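Local coordinates for tryptophane-5-halogenase (Microbispora sp. ATCC PTA-5024, PDB 5UAO), which probably catalyses the flavin-dependent chlorination of a tryptophan at the 5-position in the lanthipeptide NAI-107 during its biosynthesis, at residues Ile105-Gly110 against Glu352-Ser357. Residues are numbered along the deposited sequence; the frame is centred on the assembly and turned at random.
Sequences IRFEWG and EPLESS. With FAD (flavin-adenine dinucleotide), chain E.
Ile105 on strand 104-108 and Glu355 in the irregular loop 352-357 have the closest CA atoms of the two segments, 8.1 Å apart, and no hydrogen bond joins the backbones. Alternate side chains, Ile105, Phe107 and Trp109, span the gap to the side chains of Leu354 and Glu355 and to one loop carbonyl. Ile105 CD1 reaches Leu354 O at 3.4 Å and also touches OE1 of Glu355. Phe107 turns its edge to the loop, CZ lying 3.7 Å from Glu355 OE2 with ring and carboxylate planes 45° apart, while Ile105 CG2 sits over the rim of one ring face. The Glu355 chain folds at chi2 (-78°), and OE2 is hydrogen-bonded to His404 NE2 of helix 383-406. Leu354, with CG anti to the backbone N (chi1 -162°), sends both methyls to the six-membered ring of Trp109, CD1 lying 3.7 Å from CH2. The indole NE1 donates a hydrogen bond to His404 O. Replacing Trp109 with alanine would probably leave a gap beside the Leu354 methyls and His404 O without this donor. On the flavin side, Pro353 CB comes within 3.1 Å of FAD N5. This buried packing joins a strand of the seven-stranded mixed sheet to the isoalloxazine-binding loop of a flavin-dependent tryptophan halogenase.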
ATOM      1  N   ILE A 105      14.994   7.500  19.011  1.00 23.18           N
ATOM      2  CA  ILE A 105      16.358   7.053  19.021  1.00 24.89           C
ATOM      3  C   ILE A 105      17.285   8.274  18.831  1.00 23.59           C
ATOM      4  O   ILE A 105      17.089   9.112  17.923  1.00 23.25           O
ATOM      5  CB  ILE A 105      16.645   6.053  17.889  1.00 23.57           C
ATOM      6  CG1 ILE A 105      15.774   4.811  18.015  1.00 24.98           C
ATOM      7  CG2 ILE A 105      18.119   5.743  17.858  1.00 25.02           C
ATOM      8  CD1 ILE A 105      15.799   3.832  16.862  1.00 25.71           C
ATOM      9  N   ARG A 106      18.257   8.369  19.728  1.00 23.27           N
ATOM     10  CA  ARG A 106      19.376   9.251  19.541  1.00 26.17           C
ATOM     11  C   ARG A 106      20.512   8.592  18.801  1.00 23.35           C
ATOM     12  O   ARG A 106      21.231   7.717  19.350  1.00 24.08           O
ATOM     13  CB  ARG A 106      19.888   9.712  20.886  1.00 30.87           C
ATOM     14  CG  ARG A 106      20.942  10.785  20.804  1.00 36.37           C
ATOM     15  CD  ARG A 106      21.441  11.308  22.159  1.00 44.12           C
ATOM     16  NE  ARG A 106      22.516  12.210  21.769  1.00 56.60           N
ATOM     17  CZ  ARG A 106      23.806  11.879  21.669  1.00 57.26           C
ATOM     18  NH1 ARG A 106      24.279  10.704  22.085  1.00 56.75           N
ATOM     19  NH2 ARG A 106      24.641  12.775  21.187  1.00 63.68           N
ATOM     20  N   PHE A 107      20.836   9.177  17.668  1.00 23.35           N
ATOM     21  CA  PHE A 107      21.831   8.622  16.762  1.00 22.98           C
ATOM     22  C   PHE A 107      23.175   9.374  16.850  1.00 24.12           C
ATOM     23  O   PHE A 107      23.277  10.513  16.357  1.00 23.41           O
ATOM     24  CB  PHE A 107      21.294   8.708  15.331  1.00 25.01           C
ATOM     25  CG  PHE A 107      20.385   7.595  14.923  1.00 23.38           C
ATOM     26  CD1 PHE A 107      20.908   6.350  14.626  1.00 25.28           C
ATOM     27  CD2 PHE A 107      18.999   7.784  14.815  1.00 23.26           C
ATOM     28  CE1 PHE A 107      20.100   5.291  14.272  1.00 26.11           C
ATOM     29  CE2 PHE A 107      18.191   6.740  14.436  1.00 22.66           C
ATOM     30  CZ  PHE A 107      18.730   5.480  14.187  1.00 26.22           C
ATOM     31  N   GLU A 108      24.188   8.762  17.489  1.00 23.62           N
ATOM     32  CA  GLU A 108      25.550   9.310  17.446  1.00 25.66           C
ATOM     33  C   GLU A 108      26.181   8.654  16.203  1.00 23.40           C
ATOM     34  O   GLU A 108      26.778   7.581  16.234  1.00 25.35           O
ATOM     35  CB  GLU A 108      26.431   9.023  18.650  1.00 27.16           C
ATOM     36  CG  GLU A 108      25.789   9.186  19.971  1.00 36.15           C
ATOM     37  CD  GLU A 108      26.874   9.041  21.047  1.00 49.98           C
ATOM     38  OE1 GLU A 108      26.755   8.120  21.934  1.00 50.10           O
ATOM     39  OE2 GLU A 108      27.917   9.763  20.898  1.00 53.56           O
ATOM     40  N   TRP A 109      25.975   9.331  15.102  1.00 26.34           N
ATOM     41  CA  TRP A 109      25.967   8.700  13.820  1.00 27.20           C
ATOM     42  C   TRP A 109      26.109   9.767  12.741  1.00 29.69           C
ATOM     43  O   TRP A 109      25.527  10.844  12.855  1.00 27.37           O
ATOM     44  CB  TRP A 109      24.586   8.041  13.656  1.00 27.09           C
ATOM     45  CG  TRP A 109      24.484   6.861  12.700  1.00 26.41           C
ATOM     46  CD1 TRP A 109      24.277   6.894  11.331  1.00 24.04           C
ATOM     47  CD2 TRP A 109      24.468   5.459  13.063  1.00 24.85           C
ATOM     48  NE1 TRP A 109      24.192   5.596  10.837  1.00 25.25           N
ATOM     49  CE2 TRP A 109      24.309   4.709  11.875  1.00 23.80           C
ATOM     50  CE3 TRP A 109      24.632   4.778  14.257  1.00 25.37           C
ATOM     51  CZ2 TRP A 109      24.276   3.330  11.883  1.00 24.48           C
ATOM     52  CZ3 TRP A 109      24.566   3.409  14.268  1.00 25.98           C
ATOM     53  CH2 TRP A 109      24.418   2.683  13.100  1.00 24.26           C
ATOM     54  N   GLY A 110      26.784   9.415  11.644  1.00 29.02           N
ATOM     55  CA  GLY A 110      27.047  10.365  10.610  1.00 28.48           C
ATOM     56  C   GLY A 110      28.103  11.394  10.989  1.00 26.28           C
ATOM     57  O   GLY A 110      28.781  11.276  12.044  1.00 25.20           O
ATOM     58  N   GLU A 352      19.153  -6.786  12.840  1.00 32.67           N
ATOM     59  CA  GLU A 352      19.802  -6.212  14.015  1.00 36.25           C
ATOM     60  C   GLU A 352      18.881  -5.150  14.590  1.00 30.26           C
ATOM     61  O   GLU A 352      18.000  -4.616  13.867  1.00 28.74           O
ATOM     62  CB  GLU A 352      21.134  -5.620  13.672  1.00 36.48           C
ATOM     63  CG  GLU A 352      21.133  -4.495  12.656  1.00 38.58           C
ATOM     64  CD  GLU A 352      22.510  -4.303  12.079  1.00 38.75           C
ATOM     65  OE1 GLU A 352      23.407  -3.725  12.707  1.00 34.41           O
ATOM     66  OE2 GLU A 352      22.732  -4.795  10.969  1.00 44.85           O
ATOM     67  N   PRO A 353      18.991  -4.924  15.883  1.00 27.73           N
ATOM     68  CA  PRO A 353      18.008  -4.091  16.527  1.00 27.82           C
ATOM     69  C   PRO A 353      18.220  -2.623  16.354  1.00 26.87           C
ATOM     70  O   PRO A 353      17.780  -1.825  17.197  1.00 26.72           O
ATOM     71  CB  PRO A 353      18.146  -4.497  17.997  1.00 31.41           C
ATOM     72  CG  PRO A 353      19.630  -4.765  18.084  1.00 32.28           C
ATOM     73  CD  PRO A 353      19.877  -5.573  16.870  1.00 31.71           C
ATOM     74  N   LEU A 354      18.766  -2.182  15.232  1.00 26.05           N
ATOM     75  CA  LEU A 354      18.973  -0.722  15.051  1.00 27.63           C
ATOM     76  C   LEU A 354      17.672   0.177  15.056  1.00 28.52           C
ATOM     77  O   LEU A 354      17.651   1.407  15.347  1.00 30.06           O
ATOM     78  CB  LEU A 354      19.816  -0.564  13.791  1.00 27.07           C
ATOM     79  CG  LEU A 354      20.559   0.714  13.482  1.00 31.68           C
ATOM     80  CD1 LEU A 354      21.412   1.224  14.617  1.00 31.09           C
ATOM     81  CD2 LEU A 354      21.435   0.390  12.272  1.00 33.78           C
ATOM     82  N   GLU A 355      16.569  -0.398  14.676  1.00 26.99           N
ATOM     83  CA  GLU A 355      15.257   0.344  14.709  1.00 26.91           C
ATOM     84  C   GLU A 355      14.181  -0.314  15.584  1.00 26.50           C
ATOM     85  O   GLU A 355      12.976  -0.023  15.443  1.00 25.72           O
ATOM     86  CB  GLU A 355      14.762   0.521  13.274  1.00 25.83           C
ATOM     87  CG  GLU A 355      15.574   1.543  12.499  1.00 27.60           C
ATOM     88  CD  GLU A 355      15.223   2.980  12.844  1.00 28.74           C
ATOM     89  OE1 GLU A 355      14.271   3.183  13.650  1.00 26.90           O
ATOM     90  OE2 GLU A 355      15.953   3.898  12.396  1.00 25.81           O
ATOM     91  N   SER A 356      14.631  -1.236  16.447  1.00 27.54           N
ATOM     92  CA  SER A 356      13.778  -2.195  17.213  1.00 29.86           C
ATOM     93  C   SER A 356      12.494  -2.649  16.572  1.00 27.36           C
ATOM     94  O   SER A 356      11.392  -2.359  17.003  1.00 29.89           O
ATOM     95  CB  SER A 356      13.469  -1.689  18.610  1.00 37.12           C
ATOM     96  OG  SER A 356      13.285  -0.346  18.588  1.00 28.29           O
ATOM     97  N   SER A 357      12.659  -3.324  15.475  1.00 27.67           N
ATOM     98  CA  SER A 357      11.557  -3.891  14.771  1.00 25.19           C
ATOM     99  C   SER A 357      11.216  -5.314  15.239  1.00 25.03           C
ATOM    100  O   SER A 357      10.243  -5.849  14.793  1.00 24.17           O
ATOM    101  CB  SER A 357      11.952  -3.978  13.301  1.00 27.02           C
ATOM    102  OG  SER A 357      13.252  -4.481  13.209  1.00 26.99           O
TER
HETATM  103  PA  FAD E 601      14.185 -17.154  21.727  1.00 32.79           P
HETATM  104  O1A FAD E 601      14.143 -16.034  22.766  1.00 37.55           O
HETATM  105  O2A FAD E 601      15.502 -17.655  21.103  1.00 33.33           O
HETATM  106  O5B FAD E 601      13.319 -18.405  22.248  1.00 37.74           O
HETATM  107  C5B FAD E 601      13.358 -19.710  21.709  1.00 31.35           C
HETATM  108  C4B FAD E 601      12.558 -20.606  22.636  1.00 31.55           C
HETATM  109  O4B FAD E 601      12.480 -21.809  21.866  1.00 31.50           O
HETATM  110  C3B FAD E 601      13.180 -20.979  23.998  1.00 31.20           C
HETATM  111  O3B FAD E 601      12.163 -20.999  25.122  1.00 29.91           O
HETATM  112  C2B FAD E 601      13.734 -22.388  23.764  1.00 34.57           C
HETATM  113  O2B FAD E 601      13.835 -23.245  24.973  1.00 34.22           O
HETATM  114  C1B FAD E 601      12.723 -22.912  22.744  1.00 31.32           C
HETATM  115  N9A FAD E 601      13.253 -24.085  22.008  1.00 35.00           N
HETATM  116  C8A FAD E 601      14.243 -24.080  21.065  1.00 35.38           C
HETATM  117  N7A FAD E 601      14.432 -25.348  20.605  1.00 34.42           N
HETATM  118  C5A FAD E 601      13.573 -26.149  21.283  1.00 32.01           C
HETATM  119  C6A FAD E 601      13.323 -27.585  21.313  1.00 31.36           C
HETATM  120  N6A FAD E 601      14.029 -28.413  20.486  1.00 31.74           N
HETATM  121  N1A FAD E 601      12.365 -28.020  22.119  1.00 33.27           N
HETATM  122  C2A FAD E 601      11.641 -27.209  22.915  1.00 34.96           C
HETATM  123  N3A FAD E 601      11.846 -25.892  22.950  1.00 34.28           N
HETATM  124  C4A FAD E 601      12.788 -25.333  22.167  1.00 32.21           C
HETATM  125  N1  FAD E 601      13.728  -6.957  19.417  1.00 39.47           N
HETATM  126  C2  FAD E 601      13.128  -5.777  19.791  1.00 41.62           C
HETATM  127  O2  FAD E 601      11.876  -5.609  19.631  1.00 31.15           O
HETATM  128  N3  FAD E 601      13.844  -4.767  20.355  1.00 37.87           N
HETATM  129  C4  FAD E 601      15.170  -4.841  20.589  1.00 39.80           C
HETATM  130  O4  FAD E 601      15.749  -3.834  21.103  1.00 34.89           O
HETATM  131  C4X FAD E 601      15.872  -6.112  20.203  1.00 36.66           C
HETATM  132  N5  FAD E 601      17.217  -6.289  20.326  1.00 41.47           N
HETATM  133  C5X FAD E 601      17.834  -7.441  19.969  1.00 35.51           C
HETATM  134  C6  FAD E 601      19.210  -7.552  20.123  1.00 37.06           C
HETATM  135  C7  FAD E 601      19.883  -8.698  19.739  1.00 35.95           C
HETATM  136  C7M FAD E 601      21.363  -8.867  19.915  1.00 34.41           C
HETATM  137  C8  FAD E 601      19.133  -9.836  19.213  1.00 40.44           C
HETATM  138  C8M FAD E 601      19.883 -11.089  18.810  1.00 45.28           C
HETATM  139  C9  FAD E 601      17.763  -9.724  19.048  1.00 41.77           C
HETATM  140  C9A FAD E 601      17.053  -8.568  19.379  1.00 37.74           C
HETATM  141  N10 FAD E 601      15.632  -8.441  19.189  1.00 38.01           N
HETATM  142  C10 FAD E 601      15.047  -7.197  19.589  1.00 39.03           C
HETATM  143  C1' FAD E 601      14.700  -9.506  18.710  1.00 43.27           C
HETATM  144  C2' FAD E 601      14.007 -10.007  20.067  1.00 45.31           C
HETATM  145  O2' FAD E 601      15.138 -10.293  20.881  1.00 49.86           O
HETATM  146  C3' FAD E 601      13.292 -11.348  20.464  1.00 54.39           C
HETATM  147  O3' FAD E 601      13.103 -11.731  21.878  1.00 40.54           O
HETATM  148  C4' FAD E 601      14.272 -12.468  20.269  1.00 61.54           C
HETATM  149  O4' FAD E 601      15.498 -11.987  19.637  1.00 49.34           O
HETATM  150  C5' FAD E 601      13.472 -13.593  19.613  1.00 52.71           C
HETATM  151  O5' FAD E 601      12.584 -14.160  20.532  1.00 37.04           O
HETATM  152  P   FAD E 601      12.192 -15.710  20.183  1.00 35.42           P
HETATM  153  O1P FAD E 601      11.891 -15.842  18.752  1.00 31.95           O
HETATM  154  O2P FAD E 601      11.069 -15.965  21.180  1.00 34.83           O
HETATM  155  O3P FAD E 601      13.417 -16.684  20.360  1.00 34.32           O